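Local coordinates for extracellular solute-binding protein, family 1 (Bifidobacterium longum subsp. infantis, PDB 6FTH) that probably captures human milk oligosaccharides outside the cell and delivers them to an ABC transporter for uptake, at residues V30-V35 and C58-Q63; A84-H89 and F341-H346; I222-N227 and V328-S333; Y236-V241 and V445-P450. All blocks are in the same frame, centred on the assembly; numbering follows the deposited sequence.

Interaction 1: residues V30-V35 and C58-Q63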
loop_
_atom_site.group_PDB
_atom_site.type_symbol
_atom_site.label_atom_id
_atom_site.label_comp_id
_atom_site.label_asym_id
_atom_site.label_seq_id
_atom_site.Cartn_x
_atom_site.Cartn_y
_atom_site.Cartn_z
ATOM N N VAL A 30 -15.841 22.128 17.313
ATOM C CA VAL A 30 -14.646 21.586 16.678
ATOM C C VAL A 30 -15.023 21.325 15.234
ATOM O O VAL A 30 -15.926 20.533 14.967
ATOM C CB VAL A 30 -14.187 20.276 17.346
ATOM C CG1 VAL A 30 -12.948 19.715 16.636
ATOM C CG2 VAL A 30 -13.914 20.483 18.831
ATOM N N SER A 31 -14.350 21.996 14.305
ATOM C CA SER A 31 -14.529 21.682 12.894
ATOM C C SER A 31 -13.635 20.505 12.529
ATOM O O SER A 31 -12.484 20.431 12.965
ATOM C CB SER A 31 -14.197 22.882 12.007
ATOM O OG SER A 31 -12.916 23.424 12.296
ATOM N N VAL A 32 -14.189 19.565 11.771
ATOM C CA VAL A 32 -13.493 18.328 11.422
ATOM C C VAL A 32 -13.602 18.100 9.919
ATOM O O VAL A 32 -14.680 17.775 9.407
ATOM C CB VAL A 32 -14.035 17.120 12.193
ATOM C CG1 VAL A 32 -13.200 15.891 11.862
ATOM C CG2 VAL A 32 -14.024 17.372 13.682
ATOM N N LEU A 33 -12.484 18.249 9.214
ATOM C CA LEU A 33 -12.423 17.859 7.815
ATOM C C LEU A 33 -12.131 16.367 7.741
ATOM O O LEU A 33 -11.186 15.883 8.383
ATOM C CB LEU A 33 -11.320 18.633 7.090
ATOM C CG LEU A 33 -10.977 18.127 5.683
ATOM C CD1 LEU A 33 -12.116 18.357 4.720
ATOM C CD2 LEU A 33 -9.693 18.816 5.180
ATOM N N VAL A 34 -12.936 15.640 6.972
ATOM C CA VAL A 34 -12.713 14.214 6.750
ATOM C C VAL A 34 -12.648 13.970 5.254
ATOM O O VAL A 34 -13.620 14.225 4.536
ATOM C CB VAL A 34 -13.809 13.334 7.369
ATOM C CG1 VAL A 34 -13.426 11.851 7.245
ATOM C CG2 VAL A 34 -14.107 13.731 8.804
ATOM N N VAL A 35 -11.512 13.477 4.793
ATOM C CA VAL A 35 -11.338 13.028 3.419
ATOM C C VAL A 35 -11.861 11.598 3.376
ATOM O O VAL A 35 -11.408 10.741 4.148
ATOM C CB VAL A 35 -9.865 13.106 2.991
ATOM C CG1 VAL A 35 -9.692 12.686 1.550
ATOM C CG2 VAL A 35 -9.301 14.516 3.229
ATOM N N CYS A 58 -19.116 17.932 22.802
ATOM C CA CYS A 58 -18.766 19.064 21.959
ATOM C C CYS A 58 -19.704 19.066 20.766
ATOM O O CYS A 58 -20.511 18.157 20.579
ATOM C CB CYS A 58 -17.299 19.004 21.502
ATOM S SG CYS A 58 -16.961 17.724 20.286
ATOM N N LYS A 59 -19.615 20.117 19.968
ATOM C CA LYS A 59 -20.337 20.187 18.709
ATOM C C LYS A 59 -19.331 19.974 17.592
ATOM O O LYS A 59 -18.354 20.726 17.494
ATOM C CB LYS A 59 -21.023 21.540 18.554
ATOM C CG LYS A 59 -21.678 21.742 17.198
ATOM C CD LYS A 59 -22.821 20.772 16.977
ATOM C CE LYS A 59 -23.275 20.769 15.528
ATOM N NZ LYS A 59 -22.990 22.075 14.871
ATOM N N ILE A 60 -19.568 18.957 16.761
ATOM C CA ILE A 60 -18.701 18.654 15.622
ATOM C C ILE A 60 -19.324 19.241 14.366
ATOM O O ILE A 60 -20.468 18.927 14.011
ATOM C CB ILE A 60 -18.462 17.147 15.467
ATOM C CG1 ILE A 60 -17.749 16.596 16.705
ATOM C CG2 ILE A 60 -17.645 16.888 14.200
ATOM C CD1 ILE A 60 -17.624 15.087 16.723
ATOM N N GLU A 61 -18.566 20.080 13.682
ATOM C CA GLU A 61 -18.950 20.579 12.369
ATOM C C GLU A 61 -18.174 19.774 11.333
ATOM O O GLU A 61 -17.007 20.067 11.050
ATOM C CB GLU A 61 -18.656 22.071 12.284
ATOM C CG GLU A 61 -19.483 22.872 13.277
ATOM C CD GLU A 61 -19.449 24.369 13.019
ATOM O OE1 GLU A 61 -18.552 24.838 12.280
ATOM O OE2 GLU A 61 -20.324 25.071 13.562
ATOM N N TRP A 62 -18.829 18.764 10.764
ATOM C CA TRP A 62 -18.175 17.882 9.808
ATOM C C TRP A 62 -18.085 18.572 8.453
ATOM O O TRP A 62 -19.026 19.243 8.011
ATOM C CB TRP A 62 -18.963 16.577 9.638
ATOM C CG TRP A 62 -19.135 15.707 10.868
ATOM C CD1 TRP A 62 -20.267 15.565 11.614
ATOM C CD2 TRP A 62 -18.160 14.832 11.461
ATOM N NE1 TRP A 62 -20.062 14.677 12.631
ATOM C CE2 TRP A 62 -18.776 14.213 12.566
ATOM C CE3 TRP A 62 -16.828 14.526 11.176
ATOM C CZ2 TRP A 62 -18.113 13.310 13.378
ATOM C CZ3 TRP A 62 -16.172 13.630 11.986
ATOM C CH2 TRP A 62 -16.819 13.031 13.079
ATOM N N GLN A 63 -16.940 18.409 7.797
ATOM C CA GLN A 63 -16.743 18.817 6.416
ATOM C C GLN A 63 -16.158 17.615 5.692
ATOM O O GLN A 63 -15.111 17.105 6.093
ATOM C CB GLN A 63 -15.770 19.993 6.336
ATOM C CG GLN A 63 -15.544 20.486 4.917
ATOM C CD GLN A 63 -14.443 21.529 4.830
ATOM O OE1 GLN A 63 -14.011 22.089 5.845
ATOM N NE2 GLN A 63 -13.975 21.788 3.609
#
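The indole of W62 lies beside two valines of the neighbouring strand, V32 and V34, meeting them with CE3 and CZ3. V34 CG2 sits at the rim, near the ring plane, 3.7 Å from W62 CE3, while V32 CG1 approaches W62 CZ3 obliquely at 3.7 Å. W62 CG is anti to its own carbonyl carbon (chi1 -61°), beside the backbone N; the side chain lies alongside those of the valines and points the same way. I60 CG2 rests over the centre of one indole face and also meets V32 CG2 at 3.7 Å, so that one methyl bridges ring and valine. Strands 29-36 and 59-66 are parallel and joined by helix 47-56, a beta-alpha-beta unit at one border of a mixed sheet. Five backbone bonds zip the pair together, from V30 N to K59 O through to V34 N to Q63 O at 2.8 Å. On the face carrying S31, L33, E61 and Q63, L33 CD1 comes within 3.5 Å of Q63 O and crosses the extended Q63 side chain near its amide carbon. S31 OG is instead engaged by the backbone N of D85. Helix 350-360 packs on the other face, where L356 touches both V32 and I60.

Interaction 2: residues A84-H89 and F341-H346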
loop_
_atom_site.group_PDB
_atom_site.type_symbol
_atom_site.label_atom_id
_atom_site.label_comp_id
_atom_site.label_asym_id
_atom_site.label_seq_id
_atom_site.Cartn_x
_atom_site.Cartn_y
_atom_site.Cartn_z
ATOM N N ALA A 84 -9.025 23.092 8.924
ATOM C CA ALA A 84 -9.998 22.802 9.963
ATOM C C ALA A 84 -9.282 22.538 11.284
ATOM O O ALA A 84 -8.078 22.255 11.323
ATOM C CB ALA A 84 -10.812 21.571 9.584
ATOM N N ASP A 85 -10.029 22.646 12.384
ATOM C CA ASP A 85 -9.446 22.352 13.689
ATOM C C ASP A 85 -8.813 20.966 13.688
ATOM O O ASP A 85 -7.680 20.777 14.154
ATOM C CB ASP A 85 -10.517 22.419 14.778
ATOM C CG ASP A 85 -11.127 23.802 14.928
ATOM O OD1 ASP A 85 -10.476 24.807 14.546
ATOM O OD2 ASP A 85 -12.264 23.866 15.447
ATOM N N VAL A 86 -9.550 19.987 13.180
ATOM C CA VAL A 86 -9.099 18.605 13.066
ATOM C C VAL A 86 -9.287 18.170 11.623
ATOM O O VAL A 86 -10.326 18.452 11.017
ATOM C CB VAL A 86 -9.931 17.691 13.982
ATOM C CG1 VAL A 86 -9.622 16.232 13.698
ATOM C CG2 VAL A 86 -9.676 18.022 15.449
ATOM N N SER A 87 -8.286 17.493 11.064
ATOM C CA SER A 87 -8.402 16.925 9.736
ATOM C C SER A 87 -8.018 15.450 9.775
ATOM O O SER A 87 -6.986 15.083 10.355
ATOM C CB SER A 87 -7.529 17.687 8.744
ATOM O OG SER A 87 -7.769 19.085 8.833
ATOM N N LEU A 88 -8.840 14.624 9.135
ATOM C CA LEU A 88 -8.667 13.177 9.089
ATOM C C LEU A 88 -8.387 12.732 7.654
ATOM O O LEU A 88 -9.149 13.074 6.734
ATOM C CB LEU A 88 -9.926 12.469 9.588
ATOM C CG LEU A 88 -10.500 12.902 10.945
ATOM C CD1 LEU A 88 -11.679 11.985 11.288
ATOM C CD2 LEU A 88 -9.449 12.935 12.099
ATOM N N HIS A 89 -7.320 11.942 7.454
ATOM C CA HIS A 89 -6.985 11.394 6.131
ATOM C C HIS A 89 -6.611 12.518 5.162
ATOM O O HIS A 89 -6.848 12.431 3.949
ATOM C CB HIS A 89 -8.113 10.491 5.591
ATOM C CG HIS A 89 -7.825 9.814 4.269
ATOM N ND1 HIS A 89 -6.558 9.456 3.858
ATOM C CD2 HIS A 89 -8.660 9.423 3.275
ATOM C CE1 HIS A 89 -6.622 8.886 2.666
ATOM N NE2 HIS A 89 -7.884 8.857 2.288
ATOM N N PHE A 341 -4.740 11.939 11.581
ATOM C CA PHE A 341 -5.269 12.965 12.478
ATOM C C PHE A 341 -4.272 14.096 12.617
ATOM O O PHE A 341 -3.131 13.867 13.040
ATOM C CB PHE A 341 -5.534 12.376 13.875
ATOM C CG PHE A 341 -6.210 13.335 14.834
ATOM C CD1 PHE A 341 -5.486 14.331 15.483
ATOM C CD2 PHE A 341 -7.569 13.230 15.095
ATOM C CE1 PHE A 341 -6.108 15.211 16.366
ATOM C CE2 PHE A 341 -8.199 14.116 15.970
ATOM C CZ PHE A 341 -7.465 15.114 16.588
ATOM N N SER A 342 -4.677 15.322 12.294
ATOM C CA SER A 342 -3.840 16.482 12.558
ATOM C C SER A 342 -4.704 17.592 13.139
ATOM O O SER A 342 -5.867 17.736 12.758
ATOM C CB SER A 342 -3.137 16.993 11.289
ATOM O OG SER A 342 -2.158 16.077 10.802
ATOM N N LEU A 343 -4.134 18.333 14.082
ATOM C CA LEU A 343 -4.818 19.385 14.830
ATOM C C LEU A 343 -4.218 20.726 14.438
ATOM O O LEU A 343 -2.999 20.891 14.472
ATOM C CB LEU A 343 -4.608 19.174 16.331
ATOM C CG LEU A 343 -5.169 20.185 17.337
ATOM C CD1 LEU A 343 -6.669 20.364 17.185
ATOM C CD2 LEU A 343 -4.830 19.750 18.755
ATOM N N SER A 344 -5.068 21.682 14.090
ATOM C CA SER A 344 -4.583 23.019 13.777
ATOM C C SER A 344 -3.956 23.648 15.013
ATOM O O SER A 344 -4.506 23.578 16.115
ATOM C CB SER A 344 -5.743 23.906 13.321
ATOM O OG SER A 344 -5.328 25.260 13.284
ATOM N N SER A 345 -2.800 24.287 14.819
ATOM C CA SER A 345 -2.159 24.996 15.916
ATOM C C SER A 345 -3.003 26.163 16.396
ATOM O O SER A 345 -2.766 26.675 17.494
ATOM C CB SER A 345 -0.802 25.519 15.464
ATOM O OG SER A 345 -0.980 26.410 14.387
ATOM N N HIS A 346 -3.989 26.587 15.607
ATOM C CA HIS A 346 -4.843 27.701 15.987
ATOM C C HIS A 346 -6.274 27.261 16.273
ATOM O O HIS A 346 -7.174 28.100 16.357
ATOM C CB HIS A 346 -4.751 28.786 14.916
ATOM C CG HIS A 346 -3.332 29.165 14.609
ATOM N ND1 HIS A 346 -2.782 29.068 13.348
ATOM C CD2 HIS A 346 -2.330 29.571 15.425
ATOM C CE1 HIS A 346 -1.512 29.439 13.394
ATOM N NE2 HIS A 346 -1.213 29.746 14.644
HETATM O O HOH W 1 -6.401 20.082 10.946
#
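Strands 86-88 and 341-343 run antiparallel, their axes 4.8 Å apart at closest approach, and three backbone bonds join the two segments. S87 and S342 form a hydrogen-bonded pair, S87 N giving to S342 O and S342 N to S87 O, each at 3.0 Å. V86 and L343 are the adjoining non-hydrogen-bonded pair, and beyond them S344 N reaches D85 O at 2.8 Å. L343 CD1 also lies against D85 O, 3.2 Å away. Among the side chains, the F341 ring receives V86 CG1 at its CE2 (3.4 Å) and L88 CD2 at its CD2 (3.5 Å), both coming in obliquely. F341 CG is anti to the backbone N (chi1 -174°), which sets it beside the carbonyl carbon. On the serine face, a water accepts from S87 OG at 2.7 Å and donates to A84 O and S342 O, bridging the segments; S342 OG itself pairs with Y138 O. S344 OG accepts from H346 N in an ST turn. The antiparallel strand, added from far along the chain to an otherwise parallel sheet, is characteristic of type II periplasmic-binding-protein domains.

Interaction 3: residues I222-N227 and V328-S333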
loop_
_atom_site.group_PDB
_atom_site.type_symbol
_atom_site.label_atom_id
_atom_site.label_comp_id
_atom_site.label_asym_id
_atom_site.label_seq_id
_atom_site.Cartn_x
_atom_site.Cartn_y
_atom_site.Cartn_z
ATOM N N ILE A 222 16.659 -8.590 -4.355
ATOM C CA ILE A 222 16.400 -7.212 -3.925
ATOM C C ILE A 222 14.992 -7.154 -3.352
ATOM O O ILE A 222 14.018 -7.478 -4.046
ATOM C CB ILE A 222 16.586 -6.210 -5.075
ATOM C CG1 ILE A 222 18.072 -6.110 -5.456
ATOM C CG2 ILE A 222 16.037 -4.815 -4.696
ATOM C CD1 ILE A 222 18.338 -5.265 -6.702
ATOM N N VAL A 223 14.879 -6.746 -2.086
ATOM C CA VAL A 223 13.583 -6.673 -1.408
ATOM C C VAL A 223 12.855 -5.414 -1.855
ATOM O O VAL A 223 13.345 -4.296 -1.656
ATOM C CB VAL A 223 13.752 -6.662 0.121
ATOM C CG1 VAL A 223 12.380 -6.669 0.791
ATOM C CG2 VAL A 223 14.570 -7.821 0.584
ATOM N N THR A 224 11.677 -5.583 -2.442
ATOM C CA THR A 224 10.843 -4.433 -2.784
ATOM C C THR A 224 9.930 -4.047 -1.620
ATOM O O THR A 224 9.720 -4.806 -0.663
ATOM C CB THR A 224 9.995 -4.681 -4.044
ATOM O OG1 THR A 224 9.052 -5.734 -3.798
ATOM C CG2 THR A 224 10.843 -5.092 -5.243
ATOM N N GLY A 225 9.411 -2.824 -1.695
ATOM C CA GLY A 225 8.481 -2.327 -0.690
ATOM C C GLY A 225 7.442 -1.431 -1.325
ATOM O O GLY A 225 7.358 -0.229 -1.050
ATOM N N PHE A 226 6.629 -2.031 -2.174
ATOM C CA PHE A 226 5.795 -1.252 -3.075
ATOM C C PHE A 226 4.472 -0.768 -2.472
ATOM O O PHE A 226 3.717 -0.082 -3.175
ATOM C CB PHE A 226 5.578 -1.991 -4.407
ATOM C CG PHE A 226 6.821 -2.106 -5.284
ATOM C CD1 PHE A 226 7.930 -1.289 -5.126
ATOM C CD2 PHE A 226 6.865 -3.057 -6.294
ATOM C CE1 PHE A 226 9.039 -1.421 -5.958
ATOM C CE2 PHE A 226 7.966 -3.206 -7.100
ATOM C CZ PHE A 226 9.060 -2.367 -6.941
ATOM N N ASN A 227 4.155 -1.064 -1.208
ATOM C CA ASN A 227 2.966 -0.443 -0.618
ATOM C C ASN A 227 3.170 1.062 -0.462
ATOM O O ASN A 227 2.231 1.846 -0.653
ATOM C CB ASN A 227 2.624 -1.029 0.750
ATOM C CG ASN A 227 1.932 -2.398 0.709
ATOM O OD1 ASN A 227 2.034 -3.165 -0.247
ATOM N ND2 ASN A 227 1.248 -2.714 1.814
ATOM N N VAL A 328 13.789 -13.382 -2.187
ATOM C CA VAL A 328 13.023 -12.655 -1.178
ATOM C C VAL A 328 11.623 -12.408 -1.717
ATOM O O VAL A 328 11.294 -12.838 -2.820
ATOM C CB VAL A 328 13.722 -11.350 -0.754
ATOM C CG1 VAL A 328 15.071 -11.703 -0.104
ATOM C CG2 VAL A 328 13.911 -10.364 -1.952
ATOM N N TRP A 329 10.786 -11.734 -0.928
ATOM C CA TRP A 329 9.516 -11.220 -1.407
ATOM C C TRP A 329 9.322 -9.841 -0.780
ATOM O O TRP A 329 10.001 -9.476 0.180
ATOM C CB TRP A 329 8.336 -12.191 -1.164
ATOM C CG TRP A 329 7.074 -11.685 -1.766
ATOM C CD1 TRP A 329 5.946 -11.276 -1.102
ATOM C CD2 TRP A 329 6.820 -11.480 -3.158
ATOM N NE1 TRP A 329 5.017 -10.823 -1.992
ATOM C CE2 TRP A 329 5.522 -10.942 -3.264
ATOM C CE3 TRP A 329 7.573 -11.672 -4.320
ATOM C CZ2 TRP A 329 4.966 -10.602 -4.481
ATOM C CZ3 TRP A 329 7.009 -11.328 -5.534
ATOM C CH2 TRP A 329 5.731 -10.803 -5.601
ATOM N N ASP A 330 8.410 -9.070 -1.368
ATOM C CA ASP A 330 8.141 -7.697 -0.950
ATOM C C ASP A 330 7.956 -7.612 0.558
ATOM O O ASP A 330 7.221 -8.399 1.152
ATOM C CB ASP A 330 6.872 -7.224 -1.687
ATOM C CG ASP A 330 6.538 -5.779 -1.435
ATOM O OD1 ASP A 330 5.922 -5.484 -0.376
ATOM O OD2 ASP A 330 6.888 -4.948 -2.325
ATOM N N GLY A 331 8.588 -6.607 1.158
ATOM C CA GLY A 331 8.619 -6.480 2.594
ATOM C C GLY A 331 7.636 -5.495 3.179
ATOM O O GLY A 331 7.778 -5.120 4.350
ATOM N N SER A 332 6.662 -5.040 2.402
ATOM C CA SER A 332 5.740 -4.044 2.893
ATOM C C SER A 332 4.804 -4.616 3.959
ATOM O O SER A 332 4.708 -5.825 4.199
ATOM C CB SER A 332 4.839 -3.542 1.761
ATOM O OG SER A 332 5.539 -3.051 0.630
ATOM N N SER A 333 4.072 -3.683 4.564
ATOM C CA SER A 333 3.011 -3.941 5.515
ATOM C C SER A 333 1.792 -3.140 5.102
ATOM O O SER A 333 1.905 -1.954 4.794
ATOM C CB SER A 333 3.440 -3.504 6.917
ATOM O OG SER A 333 2.309 -3.407 7.785
HETATM O O HOH W 2 5.984 -0.467 1.723
#
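An Asx turn headed by D330 is the core of this loop-to-loop contact, in which one buried carboxylate ties I222-N227 to V328-S333. D330 CG is anti to the backbone N (chi1 -175°), beside the carbonyl carbon. The two carboxylate oxygens divide the work. OD2 takes T224 OG1 at 2.7 Å on its anti side, somewhat out of the carboxylate plane, and F226 N at 2.9 Å through its syn lone pair. OD1 holds its own loop: S332 OG donates to its syn lone pair at 2.7 Å, and S332 N reaches it from above the plane, closing the turn. Four bonds therefore fix the carboxylate's rotation, and T151 OG1 adds another at OD1; such a donor set would be expected to favour the charged form. S332 OG, its proton given to D330, accepts from N227 N at 3.0 Å along a nearly straight N-H (169°), and a water donates to it as well. D330 is thus linked to N227 through S332, whose CB packs 3.3 Å from N227 CG. The backbone adds G331 N to T224 O at 2.8 Å. At the other end V223 CG2 and V328 CG2 meet at 3.7 Å, the two valine side chains crossing at about a right angle. Within its own loop, F226 lays one ring face over T224 CB. Around the contact, R439, the last residue of helix 436-439, binds D330 O and S332 O, Y435 stacks on W329, and Q153, just before strand 154-158, accepts from W329 NE1 with its backbone O and donates to N227 OD1 with NE2.

Interaction 4: residues Y236-V241 and V445-P450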
loop_
_atom_site.group_PDB
_atom_site.type_symbol
_atom_site.label_atom_id
_atom_site.label_comp_id
_atom_site.label_asym_id
_atom_site.label_seq_id
_atom_site.Cartn_x
_atom_site.Cartn_y
_atom_site.Cartn_z
ATOM N N TYR A 236 16.518 0.695 -2.422
ATOM C CA TYR A 236 16.490 -0.491 -1.591
ATOM C C TYR A 236 17.659 -0.434 -0.630
ATOM O O TYR A 236 18.502 0.457 -0.704
ATOM C CB TYR A 236 16.559 -1.779 -2.402
ATOM C CG TYR A 236 17.868 -2.098 -3.074
ATOM C CD1 TYR A 236 18.225 -1.470 -4.265
ATOM C CD2 TYR A 236 18.712 -3.070 -2.554
ATOM C CE1 TYR A 236 19.402 -1.776 -4.897
ATOM C CE2 TYR A 236 19.898 -3.371 -3.168
ATOM C CZ TYR A 236 20.235 -2.734 -4.353
ATOM O OH TYR A 236 21.406 -3.022 -5.023
ATOM N N ALA A 237 17.689 -1.390 0.285
ATOM C CA ALA A 237 18.806 -1.523 1.212
ATOM C C ALA A 237 19.227 -2.980 1.287
ATOM O O ALA A 237 18.409 -3.891 1.147
ATOM C CB ALA A 237 18.464 -1.032 2.617
ATOM N N LYS A 238 20.518 -3.192 1.512
ATOM C CA LYS A 238 21.026 -4.525 1.796
ATOM C C LYS A 238 22.218 -4.364 2.723
ATOM O O LYS A 238 23.085 -3.530 2.465
ATOM C CB LYS A 238 21.464 -5.217 0.498
ATOM C CG LYS A 238 21.046 -6.650 0.375
ATOM C CD LYS A 238 21.678 -7.310 -0.845
ATOM C CE LYS A 238 20.707 -7.401 -2.006
ATOM N NZ LYS A 238 21.259 -8.327 -3.038
ATOM N N ASN A 239 22.240 -5.130 3.813
ATOM C CA ASN A 239 23.357 -5.071 4.758
ATOM C C ASN A 239 23.570 -3.660 5.287
ATOM O O ASN A 239 24.701 -3.256 5.563
ATOM C CB ASN A 239 24.660 -5.556 4.115
ATOM C CG ASN A 239 24.497 -6.840 3.369
ATOM O OD1 ASN A 239 24.707 -6.904 2.144
ATOM N ND2 ASN A 239 24.110 -7.858 4.079
ATOM N N GLY A 240 22.499 -2.885 5.446
ATOM C CA GLY A 240 22.576 -1.530 5.980
ATOM C C GLY A 240 23.053 -0.478 5.001
ATOM O O GLY A 240 23.307 0.663 5.412
ATOM N N VAL A 241 23.163 -0.833 3.723
ATOM C CA VAL A 241 23.656 0.050 2.669
ATOM C C VAL A 241 22.498 0.322 1.721
ATOM O O VAL A 241 21.902 -0.619 1.173
ATOM C CB VAL A 241 24.844 -0.572 1.921
ATOM C CG1 VAL A 241 25.381 0.368 0.859
ATOM C CG2 VAL A 241 25.954 -0.994 2.904
ATOM N N VAL A 445 15.257 -4.536 8.975
ATOM C CA VAL A 445 15.939 -3.266 9.175
ATOM C C VAL A 445 17.144 -3.110 8.257
ATOM O O VAL A 445 17.341 -2.041 7.680
ATOM C CB VAL A 445 16.356 -3.100 10.645
ATOM C CG1 VAL A 445 17.157 -1.824 10.819
ATOM C CG2 VAL A 445 15.155 -3.110 11.542
ATOM N N LYS A 446 17.954 -4.157 8.096
ATOM C CA LYS A 446 19.195 -4.042 7.337
ATOM C C LYS A 446 18.998 -4.230 5.837
ATOM O O LYS A 446 19.809 -3.722 5.052
ATOM C CB LYS A 446 20.252 -5.017 7.868
ATOM C CG LYS A 446 20.564 -4.713 9.337
ATOM C CD LYS A 446 21.881 -5.286 9.809
ATOM C CE LYS A 446 21.774 -6.753 10.032
ATOM N NZ LYS A 446 23.166 -7.302 10.243
ATOM N N ASP A 447 17.907 -4.899 5.411
ATOM C CA ASP A 447 17.688 -5.242 4.010
ATOM C C ASP A 447 16.411 -4.605 3.457
ATOM O O ASP A 447 15.872 -5.075 2.445
ATOM C CB ASP A 447 17.633 -6.765 3.816
ATOM C CG ASP A 447 18.862 -7.483 4.331
ATOM O OD1 ASP A 447 19.968 -6.935 4.211
ATOM O OD2 ASP A 447 18.721 -8.625 4.822
ATOM N N TYR A 448 15.926 -3.561 4.116
ATOM C CA TYR A 448 14.669 -2.905 3.769
ATOM C C TYR A 448 14.726 -1.523 4.389
ATOM O O TYR A 448 15.039 -1.401 5.579
ATOM C CB TYR A 448 13.492 -3.702 4.375
ATOM C CG TYR A 448 12.109 -3.171 4.061
ATOM C CD1 TYR A 448 11.455 -3.568 2.921
ATOM C CD2 TYR A 448 11.452 -2.301 4.931
ATOM C CE1 TYR A 448 10.183 -3.091 2.630
ATOM C CE2 TYR A 448 10.176 -1.847 4.657
ATOM C CZ TYR A 448 9.573 -2.246 3.499
ATOM O OH TYR A 448 8.312 -1.759 3.209
ATOM N N ILE A 449 14.451 -0.483 3.607
ATOM C CA ILE A 449 14.365 0.870 4.146
ATOM C C ILE A 449 13.055 0.991 4.913
ATOM O O ILE A 449 11.988 0.943 4.288
ATOM C CB ILE A 449 14.441 1.911 3.024
ATOM C CG1 ILE A 449 15.754 1.759 2.240
ATOM C CG2 ILE A 449 14.270 3.301 3.610
ATOM C CD1 ILE A 449 15.718 2.500 0.916
ATOM N N PRO A 450 13.072 1.098 6.242
ATOM C CA PRO A 450 11.802 1.073 6.983
ATOM C C PRO A 450 10.855 2.191 6.585
ATOM O O PRO A 450 11.259 3.296 6.179
ATOM C CB PRO A 450 12.236 1.183 8.454
ATOM C CG PRO A 450 13.596 0.566 8.471
ATOM C CD PRO A 450 14.222 1.043 7.164
HETATM O O HOH W 3 15.199 -3.362 0.236
HETATM O O HOH W 4 21.632 -7.923 6.334
#
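K446 O accepts from G240 N, in the tight turn of the 236-241 segment, at 2.8 Å, while K446 CB rests 3.9 Å from the same nitrogen. D447 follows: its CG is anti to the carbonyl carbon (chi1 -56°), and OD1 takes N239 N at 2.9 Å, the N-H lying almost straight (176°) and meeting the oxygen nearly along its C-O axis. The carboxylate is held from both ends, because OD2 accepts from the backbone N of D443. A water also donates to OD1 and makes a weak bond with N239 ND2. A second water accepts from A237 N and lies within bonding distance of D447 O, to which it may donate. At Y448 the ring leads off to the loop around V223 and its OH to D451, whereas its backbone N is buried without a partner, 3.9 Å from A237 CB. I449 completes the contact with CG1 on A237 CB at 3.9 Å and CD1 near Y236 O at 3.8 Å. The partner segment is the tip of a two-stranded beta hairpin, strands 235-238 and 241-244, whose K238-V241 type I' turn, with N239 and G240 at positive phi, is a classic tight hairpin connection.

In the fold
Interactions 1 and 2 belong to one sheet, their centres 9 Å apart: strands 29-36 and 86-88 are neighbours, and L33 N to V86 O and L88 N to L33 O, both 2.8 Å, are probable hydrogen bonds that stitch them. Interactions 3 and 4, centres 11 Å apart, also touch, S332 CA lying 3.5 Å from Y448 OH and V223 CB 3.5 Å from D447 O. The two pairs are well separated; interactions 2 and 3 come no closer than about 12 Å between nearest atoms. This is consistent with the two-lobed solute-binding fold, in which the ligand is generally held between lobes. The chain returns to interaction 2 at 341-346 after contributing both segments of interaction 3.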